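Local coordinates for uncharacterized protein (Bacteroides eggerthii DSM 20697, PDB 4ECO) that is of unknown function but has a leucine-rich repeat fold and is probably a protein-binding module, at residues A[556-561]-A[576-581]; A[589-594]-A[615-620]; A[598-603]-A[622-627]. All coordinates share one frame; numbering follows the deposited sequence.

In the fold
All three contacts sit in the last turns of the leucine-rich repeat solenoid, near its C-terminus. Contact 1 and contact 3 follow one another along the loop side, their centres about 11 Å apart: Val581 N donates to Ser601 O at 2.8 Å and Ser601 N to Arg579 O at 2.9 Å, so 598-603 lies between 576-581 and 622-627. Contact 2 pairs the main strands of the final turns, its centre about 14 Å from that of contact 3 and about 16 Å from that of contact 1. Gln624 NE2 reaches Ile594 O at 2.9 Å, tying contacts 2 and 3 together. The sodium site at Glu117 and Ser192 belongs to a much earlier part of the chain.

Contact 1: A[556-561]-A[576-581]; sequences REWPEG and NDIRKV
Asp577 OD2 is gripped by Arg579 of its own segment, whose NH2 lies 2.8 Å away in a salt bridge, and is approached across the contact by Arg556 NE in a long ion pair of 4.0 Å. Arg556 runs side by side with Asp577, its CG 3.8 Å from Asp577 CB, with the guanidinium and carboxylate planes only 23° apart. The two guanidiniums come close as well: Arg556 NE and Arg579 NH2 are 3.2 Å apart, two donors that cannot bond to each other. The other oxygen, Asp577 OD1, accepts a hydrogen bond from Asn599 ND2. Next to this cluster, a weak bond of 3.3 Å from Arg579 N to Arg556 O joins the backbones.

Further along, Trp558 takes over. Val581 keeps CG1 anti to its backbone N (chi1 -179°), and that methyl sits over the five-membered ring, 3.5 Å from its centroid and 11° off the normal, a clear CH-pi contact. Pro559 CD covers the opposite face of the indole, and Ile578 CG2 fills in at the edge, 3.8 Å from Trp558 CB. Indole NE1 bonds to Glu583. Neighbouring loops of the solenoid thus stack through a buried apolar layer, while at the arginine end one carboxylate probably offsets the repulsion of two like charges.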
loop_
_atom_site.group_PDB
_atom_site.type_symbol
_atom_site.label_atom_id
_atom_site.label_comp_id
_atom_site.label_asym_id
_atom_site.label_seq_id
_atom_site.Cartn_x
_atom_site.Cartn_y
_atom_site.Cartn_z
ATOM N N ARG A 556 -33.841 -12.016 -21.754
ATOM C CA ARG A 556 -35.297 -11.941 -21.735
ATOM C C ARG A 556 -35.882 -13.048 -20.822
ATOM O O ARG A 556 -37.038 -12.935 -20.390
ATOM C CB ARG A 556 -35.850 -12.046 -23.179
ATOM C CG ARG A 556 -35.428 -10.848 -24.050
ATOM C CD ARG A 556 -35.638 -11.036 -25.531
ATOM N NE ARG A 556 -37.042 -10.857 -25.884
ATOM C CZ ARG A 556 -37.597 -11.314 -27.001
ATOM N NH1 ARG A 556 -36.873 -11.997 -27.880
ATOM N NH2 ARG A 556 -38.889 -11.115 -27.238
ATOM N N GLU A 557 -35.037 -14.065 -20.477
ATOM C CA GLU A 557 -35.355 -15.258 -19.689
ATOM C C GLU A 557 -35.151 -15.056 -18.170
ATOM O O GLU A 557 -34.042 -14.773 -17.706
ATOM C CB GLU A 557 -34.467 -16.441 -20.175
ATOM C CG GLU A 557 -34.646 -17.781 -19.462
ATOM C CD GLU A 557 -33.569 -18.833 -19.684
ATOM O OE1 GLU A 557 -32.752 -18.660 -20.618
ATOM O OE2 GLU A 557 -33.537 -19.831 -18.918
ATOM N N TRP A 558 -36.224 -15.298 -17.393
ATOM C CA TRP A 558 -36.166 -15.280 -15.934
ATOM C C TRP A 558 -35.672 -16.654 -15.465
ATOM O O TRP A 558 -36.156 -17.666 -15.978
ATOM C CB TRP A 558 -37.537 -14.926 -15.321
ATOM C CG TRP A 558 -37.613 -15.170 -13.834
ATOM C CD1 TRP A 558 -37.986 -16.328 -13.208
ATOM C CD2 TRP A 558 -37.221 -14.259 -12.793
ATOM N NE1 TRP A 558 -37.859 -16.191 -11.847
ATOM C CE2 TRP A 558 -37.408 -14.925 -11.562
ATOM C CE3 TRP A 558 -36.764 -12.925 -12.780
ATOM C CZ2 TRP A 558 -37.163 -14.300 -10.329
ATOM C CZ3 TRP A 558 -36.537 -12.304 -11.559
ATOM C CH2 TRP A 558 -36.721 -12.995 -10.353
ATOM N N PRO A 559 -34.751 -16.732 -14.486
ATOM C CA PRO A 559 -34.299 -18.048 -14.010
ATOM C C PRO A 559 -35.374 -18.746 -13.155
ATOM O O PRO A 559 -35.349 -18.671 -11.912
ATOM C CB PRO A 559 -33.057 -17.699 -13.193
ATOM C CG PRO A 559 -33.374 -16.327 -12.618
ATOM C CD PRO A 559 -34.088 -15.632 -13.748
ATOM N N GLU A 560 -36.336 -19.418 -13.824
ATOM C CA GLU A 560 -37.411 -20.105 -13.110
ATOM C C GLU A 560 -36.818 -21.169 -12.207
ATOM O O GLU A 560 -35.947 -21.923 -12.638
ATOM C CB GLU A 560 -38.454 -20.695 -14.061
ATOM C CG GLU A 560 -39.265 -19.658 -14.823
ATOM C CD GLU A 560 -40.293 -18.839 -14.061
ATOM O OE1 GLU A 560 -40.629 -19.181 -12.897
ATOM O OE2 GLU A 560 -40.784 -17.858 -14.667
ATOM N N GLY A 561 -37.189 -21.110 -10.936
ATOM C CA GLY A 561 -36.657 -21.997 -9.919
ATOM C C GLY A 561 -35.694 -21.327 -8.958
ATOM O O GLY A 561 -35.382 -21.907 -7.916
ATOM N N ASN A 576 -32.483 -5.203 -18.035
ATOM C CA ASN A 576 -32.516 -6.301 -19.001
ATOM C C ASN A 576 -33.845 -6.196 -19.749
ATOM O O ASN A 576 -34.422 -5.102 -19.810
ATOM C CB ASN A 576 -32.325 -7.679 -18.306
ATOM C CG ASN A 576 -30.913 -7.984 -17.869
ATOM O OD1 ASN A 576 -29.992 -8.079 -18.670
ATOM N ND2 ASN A 576 -30.721 -8.227 -16.595
ATOM N N ASP A 577 -34.357 -7.319 -20.265
ATOM C CA ASP A 577 -35.641 -7.354 -20.929
ATOM C C ASP A 577 -36.435 -8.570 -20.438
ATOM O O ASP A 577 -37.065 -9.280 -21.231
ATOM C CB ASP A 577 -35.460 -7.360 -22.452
ATOM C CG ASP A 577 -36.701 -7.017 -23.253
ATOM O OD1 ASP A 577 -37.720 -6.594 -22.634
ATOM O OD2 ASP A 577 -36.649 -7.146 -24.495
ATOM N N ILE A 578 -36.440 -8.777 -19.107
ATOM C CA ILE A 578 -37.137 -9.888 -18.475
ATOM C C ILE A 578 -38.636 -9.723 -18.742
ATOM O O ILE A 578 -39.159 -8.609 -18.705
ATOM C CB ILE A 578 -36.802 -10.032 -16.956
ATOM C CG1 ILE A 578 -35.275 -10.124 -16.709
ATOM C CG2 ILE A 578 -37.553 -11.212 -16.289
ATOM C CD1 ILE A 578 -34.462 -11.219 -17.491
ATOM N N ARG A 579 -39.289 -10.842 -19.084
ATOM C CA ARG A 579 -40.697 -10.907 -19.431
ATOM C C ARG A 579 -41.505 -11.532 -18.288
ATOM O O ARG A 579 -41.552 -10.955 -17.208
ATOM C CB ARG A 579 -40.887 -11.685 -20.746
ATOM C CG ARG A 579 -40.023 -11.224 -21.913
ATOM C CD ARG A 579 -40.299 -9.802 -22.329
ATOM N NE ARG A 579 -39.434 -9.393 -23.433
ATOM C CZ ARG A 579 -39.823 -8.625 -24.446
ATOM N NH1 ARG A 579 -41.072 -8.170 -24.505
ATOM N NH2 ARG A 579 -38.971 -8.308 -25.409
ATOM N N LYS A 580 -42.136 -12.682 -18.519
ATOM C CA LYS A 580 -43.007 -13.325 -17.539
ATOM C C LYS A 580 -42.191 -14.106 -16.501
ATOM O O LYS A 580 -41.346 -14.949 -16.843
ATOM C CB LYS A 580 -44.042 -14.245 -18.249
ATOM C CG LYS A 580 -45.007 -15.062 -17.370
ATOM C CD LYS A 580 -46.115 -14.257 -16.677
ATOM C CE LYS A 580 -47.265 -15.131 -16.204
ATOM N NZ LYS A 580 -46.873 -16.125 -15.158
ATOM N N VAL A 581 -42.493 -13.804 -15.218
ATOM C CA VAL A 581 -41.945 -14.426 -14.021
ATOM C C VAL A 581 -43.096 -15.252 -13.430
ATOM O O VAL A 581 -44.084 -14.680 -12.946
ATOM C CB VAL A 581 -41.338 -13.384 -13.040
ATOM C CG1 VAL A 581 -40.752 -14.063 -11.808
ATOM C CG2 VAL A 581 -40.275 -12.535 -13.727
#

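Contact 2: A[589-594]-A[615-620]; sequences ISVLDI and MYMLFY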
loop_
_atom_site.group_PDB
_atom_site.type_symbol
_atom_site.label_atom_id
_atom_site.label_comp_id
_atom_site.label_asym_id
_atom_site.label_seq_id
_atom_site.Cartn_x
_atom_site.Cartn_y
_atom_site.Cartn_z
ATOM N N ILE A 589 -35.415 -13.793 -0.631
ATOM C CA ILE A 589 -34.650 -12.950 -1.566
ATOM C C ILE A 589 -35.017 -11.520 -1.164
ATOM O O ILE A 589 -35.891 -10.910 -1.776
ATOM C CB ILE A 589 -34.912 -13.321 -3.060
ATOM C CG1 ILE A 589 -34.480 -14.794 -3.314
ATOM C CG2 ILE A 589 -34.156 -12.376 -4.023
ATOM C CD1 ILE A 589 -35.300 -15.590 -4.266
ATOM N N SER A 590 -34.408 -11.041 -0.043
ATOM C CA SER A 590 -34.678 -9.760 0.642
ATOM C C SER A 590 -34.077 -8.547 -0.093
ATOM O O SER A 590 -34.460 -7.419 0.209
ATOM C CB SER A 590 -34.182 -9.794 2.086
ATOM O OG SER A 590 -32.838 -10.236 2.197
ATOM N N VAL A 591 -33.178 -8.759 -1.066
ATOM C CA VAL A 591 -32.639 -7.675 -1.898
ATOM C C VAL A 591 -32.870 -8.081 -3.351
ATOM O O VAL A 591 -32.202 -8.985 -3.851
ATOM C CB VAL A 591 -31.160 -7.298 -1.625
ATOM C CG1 VAL A 591 -30.709 -6.182 -2.563
ATOM C CG2 VAL A 591 -30.949 -6.886 -0.175
ATOM N N LEU A 592 -33.857 -7.460 -4.007
ATOM C CA LEU A 592 -34.185 -7.792 -5.389
ATOM C C LEU A 592 -34.213 -6.553 -6.262
ATOM O O LEU A 592 -34.988 -5.620 -6.023
ATOM C CB LEU A 592 -35.538 -8.524 -5.444
ATOM C CG LEU A 592 -36.119 -8.907 -6.809
ATOM C CD1 LEU A 592 -35.313 -10.034 -7.493
ATOM C CD2 LEU A 592 -37.539 -9.362 -6.633
ATOM N N ASP A 593 -33.344 -6.553 -7.270
ATOM C CA ASP A 593 -33.270 -5.496 -8.267
ATOM C C ASP A 593 -33.869 -6.003 -9.553
ATOM O O ASP A 593 -33.292 -6.889 -10.192
ATOM C CB ASP A 593 -31.824 -5.000 -8.487
ATOM C CG ASP A 593 -31.641 -4.206 -9.777
ATOM O OD1 ASP A 593 -32.458 -3.293 -10.040
ATOM O OD2 ASP A 593 -30.727 -4.539 -10.547
ATOM N N ILE A 594 -35.037 -5.458 -9.914
ATOM C CA ILE A 594 -35.725 -5.785 -11.161
ATOM C C ILE A 594 -35.924 -4.506 -11.975
ATOM O O ILE A 594 -36.623 -4.533 -12.990
ATOM C CB ILE A 594 -37.081 -6.517 -10.915
ATOM C CG1 ILE A 594 -38.036 -5.685 -10.000
ATOM C CG2 ILE A 594 -36.862 -7.959 -10.415
ATOM C CD1 ILE A 594 -39.490 -6.084 -10.018
HETATM N N MSE A 615 -38.692 -4.366 5.798
HETATM C CA MSE A 615 -37.807 -5.509 5.969
HETATM C C MSE A 615 -37.349 -6.092 4.608
HETATM O O MSE A 615 -36.682 -7.144 4.568
HETATM C CB MSE A 615 -38.510 -6.576 6.818
HETATM C CG MSE A 615 -38.585 -6.214 8.310
HETATM SE SE MSE A 615 -36.876 -5.643 9.100
HETATM C CE MSE A 615 -35.799 -7.271 9.017
ATOM N N TYR A 616 -37.655 -5.365 3.514
ATOM C CA TYR A 616 -37.347 -5.737 2.140
ATOM C C TYR A 616 -36.684 -4.576 1.389
ATOM O O TYR A 616 -36.931 -3.408 1.710
ATOM C CB TYR A 616 -38.649 -6.150 1.442
ATOM C CG TYR A 616 -38.436 -7.085 0.281
ATOM C CD1 TYR A 616 -38.276 -8.451 0.484
ATOM C CD2 TYR A 616 -38.399 -6.608 -1.028
ATOM C CE1 TYR A 616 -38.059 -9.318 -0.581
ATOM C CE2 TYR A 616 -38.209 -7.470 -2.104
ATOM C CZ TYR A 616 -38.041 -8.827 -1.877
ATOM O OH TYR A 616 -37.812 -9.683 -2.923
HETATM N N MSE A 617 -35.860 -4.909 0.376
HETATM C CA MSE A 617 -35.112 -3.970 -0.462
HETATM C C MSE A 617 -35.423 -4.255 -1.931
HETATM O O MSE A 617 -34.856 -5.177 -2.518
HETATM C CB MSE A 617 -33.613 -4.120 -0.147
HETATM C CG MSE A 617 -32.683 -3.110 -0.851
HETATM SE SE MSE A 617 -33.124 -1.218 -0.556
HETATM C CE MSE A 617 -33.217 -1.206 1.490
ATOM N N LEU A 618 -36.359 -3.495 -2.516
ATOM C CA LEU A 618 -36.769 -3.697 -3.908
ATOM C C LEU A 618 -36.482 -2.479 -4.788
ATOM O O LEU A 618 -36.936 -1.371 -4.495
ATOM C CB LEU A 618 -38.270 -4.041 -3.986
ATOM C CG LEU A 618 -38.868 -4.160 -5.378
ATOM C CD1 LEU A 618 -38.486 -5.481 -6.040
ATOM C CD2 LEU A 618 -40.351 -3.971 -5.333
ATOM N N PHE A 619 -35.762 -2.719 -5.903
ATOM C CA PHE A 619 -35.435 -1.732 -6.930
ATOM C C PHE A 619 -36.370 -1.996 -8.093
ATOM O O PHE A 619 -36.362 -3.093 -8.656
ATOM C CB PHE A 619 -33.956 -1.822 -7.319
ATOM C CG PHE A 619 -33.025 -1.734 -6.132
ATOM C CD1 PHE A 619 -32.569 -0.503 -5.671
ATOM C CD2 PHE A 619 -32.597 -2.886 -5.473
ATOM C CE1 PHE A 619 -31.694 -0.425 -4.571
ATOM C CE2 PHE A 619 -31.724 -2.806 -4.371
ATOM C CZ PHE A 619 -31.270 -1.576 -3.937
ATOM N N TYR A 620 -37.253 -1.045 -8.382
ATOM C CA TYR A 620 -38.285 -1.214 -9.401
ATOM C C TYR A 620 -38.750 0.128 -9.997
ATOM O O TYR A 620 -38.367 1.206 -9.508
ATOM C CB TYR A 620 -39.504 -1.923 -8.747
ATOM C CG TYR A 620 -40.371 -1.014 -7.887
ATOM C CD1 TYR A 620 -39.903 -0.507 -6.674
ATOM C CD2 TYR A 620 -41.659 -0.657 -8.291
ATOM C CE1 TYR A 620 -40.688 0.343 -5.896
ATOM C CE2 TYR A 620 -42.457 0.184 -7.511
ATOM C CZ TYR A 620 -41.966 0.683 -6.315
ATOM O OH TYR A 620 -42.757 1.480 -5.526
#
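Tyr616 lays one ring face against the backbone just ahead of strand 591-593, with Ser590 O above the centre of the ring. Its chi1 of -155° keeps CG anti to the backbone N. The hydroxyl OH donates to Ile589 O, a bond 2.6 Å long but weak in its geometry. Leu592 CB lies 3.6 Å from the same Tyr616 OH.

From there the segments run as parallel strands, 591-593 and 617-619, their axes 4.8 Å apart and only 3° from parallel. Four backbone bonds zip them together: Met617 N to Ser590 O, Leu592 N to Met617 O, Phe619 N to Leu592 O and Ile594 N to Phe619 O. The Phe619 to Leu592 bond, at 3.0 Å between N and O, is close to straight, with 169° at the hydrogen. Such in-register parallel strands from successive turns form the concave sheet of a leucine-rich repeat solenoid, here at its C-terminal end.

On one face Val591 and Met617, a selenomethionine, lie alongside each other, Val591 CG2 3.8 Å from Met617 CB. Val591 CG1 meets Phe619 at the ring edge, near its plane, 4.0 Å from CE2. Asp593 crosses Phe619 at about a right angle, its OD1 3.4 Å from Phe619 CB; that oxygen accepts from Lys595 N. The other face carries Leu592 and Leu618, side by side, with Leu592 CD2 4.0 Å from Leu618 CD1, and Ile594 packing on that same methyl. The chemistry therefore divides: Leu592 and Ile594 are buried, with Leu618 beside them partly exposed, whereas the Val591, Met617 and Phe619 face is more open to solvent.

Contact 3: A[598-603]-A[622-627]; sequences PNISID and KTQDIR
This is a short parallel strand pairing on the side of the solenoid away from its main strands, where 601-603 and 625-627 meet at 17° near the C-terminus. Two backbone bonds hold it, both centred on Ile602: its N donates to Asp625 O at 3.3 Å, and its O accepts from Arg627 N at 2.8 Å, the latter nearly straight at 172°.

Side chains reinforce the pairing on the Ser601 and Asp625 face. Ser601 OG donates to Asp625 OD2 at 2.8 Å, coming from above the carboxylate plane, 43° out of it. The other oxygen, OD1, takes Arg627 NE at 3.0 Å within the same strand, meeting it almost in the guanidinium plane, so one carboxylate serves both neighbours. An alanine at Asp625 would probably leave Ser601 OG without its acceptor and Arg627 without its ion-pair mate, its guanidinium freer to turn.

On the opposite face Ile602 and Ile626 lie side by side, pointing the same way, with Ile602 CG2 3.7 Å from Ile626 CG1. Ile600 CG2 packs against Gln624 NE2 at 3.4 Å; that amide is itself fixed by Asn597 O and Ile594 O, and its OE1 by Asp621 N. The disulfide Cys608 to Cys629 links the chain a few residues past each strand. Short secondary strands stacked on the convex side occur in some leucine-rich repeat solenoids, and 601-603 with 625-627 fit that pattern.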
loop_
_atom_site.group_PDB
_atom_site.type_symbol
_atom_site.label_atom_id
_atom_site.label_comp_id
_atom_site.label_asym_id
_atom_site.label_seq_id
_atom_site.Cartn_x
_atom_site.Cartn_y
_atom_site.Cartn_z
ATOM N N PRO A 598 -38.861 -3.092 -18.601
ATOM C CA PRO A 598 -40.205 -2.595 -18.947
ATOM C C PRO A 598 -41.235 -3.651 -19.366
ATOM O O PRO A 598 -42.422 -3.337 -19.339
ATOM C CB PRO A 598 -39.931 -1.654 -20.127
ATOM C CG PRO A 598 -38.586 -2.062 -20.646
ATOM C CD PRO A 598 -37.835 -2.416 -19.418
ATOM N N ASN A 599 -40.827 -4.865 -19.734
ATOM C CA ASN A 599 -41.822 -5.846 -20.173
ATOM C C ASN A 599 -41.977 -6.999 -19.176
ATOM O O ASN A 599 -42.532 -8.042 -19.540
ATOM C CB ASN A 599 -41.458 -6.380 -21.554
ATOM C CG ASN A 599 -41.363 -5.278 -22.580
ATOM O OD1 ASN A 599 -42.310 -4.514 -22.800
ATOM N ND2 ASN A 599 -40.188 -5.119 -23.167
ATOM N N ILE A 600 -41.547 -6.784 -17.906
ATOM C CA ILE A 600 -41.615 -7.778 -16.836
ATOM C C ILE A 600 -43.077 -7.961 -16.392
ATOM O O ILE A 600 -43.898 -7.055 -16.541
ATOM C CB ILE A 600 -40.670 -7.416 -15.634
ATOM C CG1 ILE A 600 -40.287 -8.670 -14.809
ATOM C CG2 ILE A 600 -41.240 -6.298 -14.750
ATOM C CD1 ILE A 600 -39.136 -8.516 -13.818
ATOM N N SER A 601 -43.385 -9.163 -15.890
ATOM C CA SER A 601 -44.665 -9.570 -15.309
ATOM C C SER A 601 -44.303 -10.456 -14.121
ATOM O O SER A 601 -43.911 -11.614 -14.308
ATOM C CB SER A 601 -45.555 -10.246 -16.344
ATOM O OG SER A 601 -46.893 -10.355 -15.881
ATOM N N ILE A 602 -44.298 -9.843 -12.906
ATOM C CA ILE A 602 -43.863 -10.445 -11.641
ATOM C C ILE A 602 -44.922 -10.236 -10.527
ATOM O O ILE A 602 -45.536 -9.167 -10.422
ATOM C CB ILE A 602 -42.472 -9.847 -11.254
ATOM C CG1 ILE A 602 -41.734 -10.668 -10.177
ATOM C CG2 ILE A 602 -42.508 -8.334 -10.957
ATOM C CD1 ILE A 602 -40.188 -10.437 -10.141
ATOM N N ASP A 603 -45.129 -11.294 -9.715
ATOM C CA ASP A 603 -46.042 -11.354 -8.573
ATOM C C ASP A 603 -45.232 -11.240 -7.273
ATOM O O ASP A 603 -44.495 -12.163 -6.914
ATOM C CB ASP A 603 -46.843 -12.670 -8.623
ATOM C CG ASP A 603 -47.999 -12.773 -7.635
ATOM O OD1 ASP A 603 -47.949 -12.097 -6.590
ATOM O OD2 ASP A 603 -48.948 -13.559 -7.900
ATOM N N LYS A 622 -42.476 2.132 -11.076
ATOM C CA LYS A 622 -43.936 2.089 -10.835
ATOM C C LYS A 622 -44.693 1.779 -12.130
ATOM O O LYS A 622 -45.841 1.347 -12.073
ATOM C CB LYS A 622 -44.429 3.397 -10.206
ATOM C CG LYS A 622 -43.846 3.624 -8.809
ATOM C CD LYS A 622 -44.269 4.930 -8.175
ATOM C CE LYS A 622 -43.606 5.113 -6.824
ATOM N NZ LYS A 622 -43.885 6.449 -6.224
ATOM N N THR A 623 -44.016 1.896 -13.288
ATOM C CA THR A 623 -44.558 1.598 -14.621
ATOM C C THR A 623 -44.491 0.094 -14.948
ATOM O O THR A 623 -45.048 -0.323 -15.964
ATOM C CB THR A 623 -43.800 2.400 -15.707
ATOM O OG1 THR A 623 -42.392 2.358 -15.447
ATOM C CG2 THR A 623 -44.262 3.829 -15.795
ATOM N N GLN A 624 -43.786 -0.709 -14.124
ATOM C CA GLN A 624 -43.639 -2.146 -14.373
ATOM C C GLN A 624 -44.907 -2.882 -13.976
ATOM O O GLN A 624 -45.629 -2.417 -13.086
ATOM C CB GLN A 624 -42.419 -2.727 -13.627
ATOM C CG GLN A 624 -41.081 -2.201 -14.130
ATOM C CD GLN A 624 -39.889 -2.804 -13.432
ATOM O OE1 GLN A 624 -39.558 -2.476 -12.278
ATOM N NE2 GLN A 624 -39.165 -3.633 -14.155
ATOM N N ASP A 625 -45.185 -4.027 -14.636
ATOM C CA ASP A 625 -46.350 -4.862 -14.346
ATOM C C ASP A 625 -46.056 -5.757 -13.113
ATOM O O ASP A 625 -45.777 -6.965 -13.230
ATOM C CB ASP A 625 -46.740 -5.688 -15.587
ATOM C CG ASP A 625 -47.881 -6.670 -15.393
ATOM O OD1 ASP A 625 -48.762 -6.404 -14.528
ATOM O OD2 ASP A 625 -47.893 -7.713 -16.096
ATOM N N ILE A 626 -46.128 -5.130 -11.924
ATOM C CA ILE A 626 -45.913 -5.769 -10.628
ATOM C C ILE A 626 -47.288 -6.065 -9.983
ATOM O O ILE A 626 -48.110 -5.160 -9.803
ATOM C CB ILE A 626 -45.014 -4.884 -9.740
ATOM C CG1 ILE A 626 -43.583 -4.807 -10.315
ATOM C CG2 ILE A 626 -45.004 -5.380 -8.299
ATOM C CD1 ILE A 626 -42.820 -3.528 -10.028
ATOM N N ARG A 627 -47.536 -7.339 -9.660
ATOM C CA ARG A 627 -48.789 -7.756 -9.041
ATOM C C ARG A 627 -48.578 -8.092 -7.559
ATOM O O ARG A 627 -47.472 -8.446 -7.146
ATOM C CB ARG A 627 -49.398 -8.969 -9.791
ATOM C CG ARG A 627 -49.949 -8.651 -11.195
ATOM C CD ARG A 627 -49.277 -9.443 -12.313
ATOM N NE ARG A 627 -49.765 -9.043 -13.640
ATOM C CZ ARG A 627 -50.715 -9.674 -14.331
ATOM N NH1 ARG A 627 -51.289 -10.768 -13.843
ATOM N NH2 ARG A 627 -51.087 -9.224 -15.523
#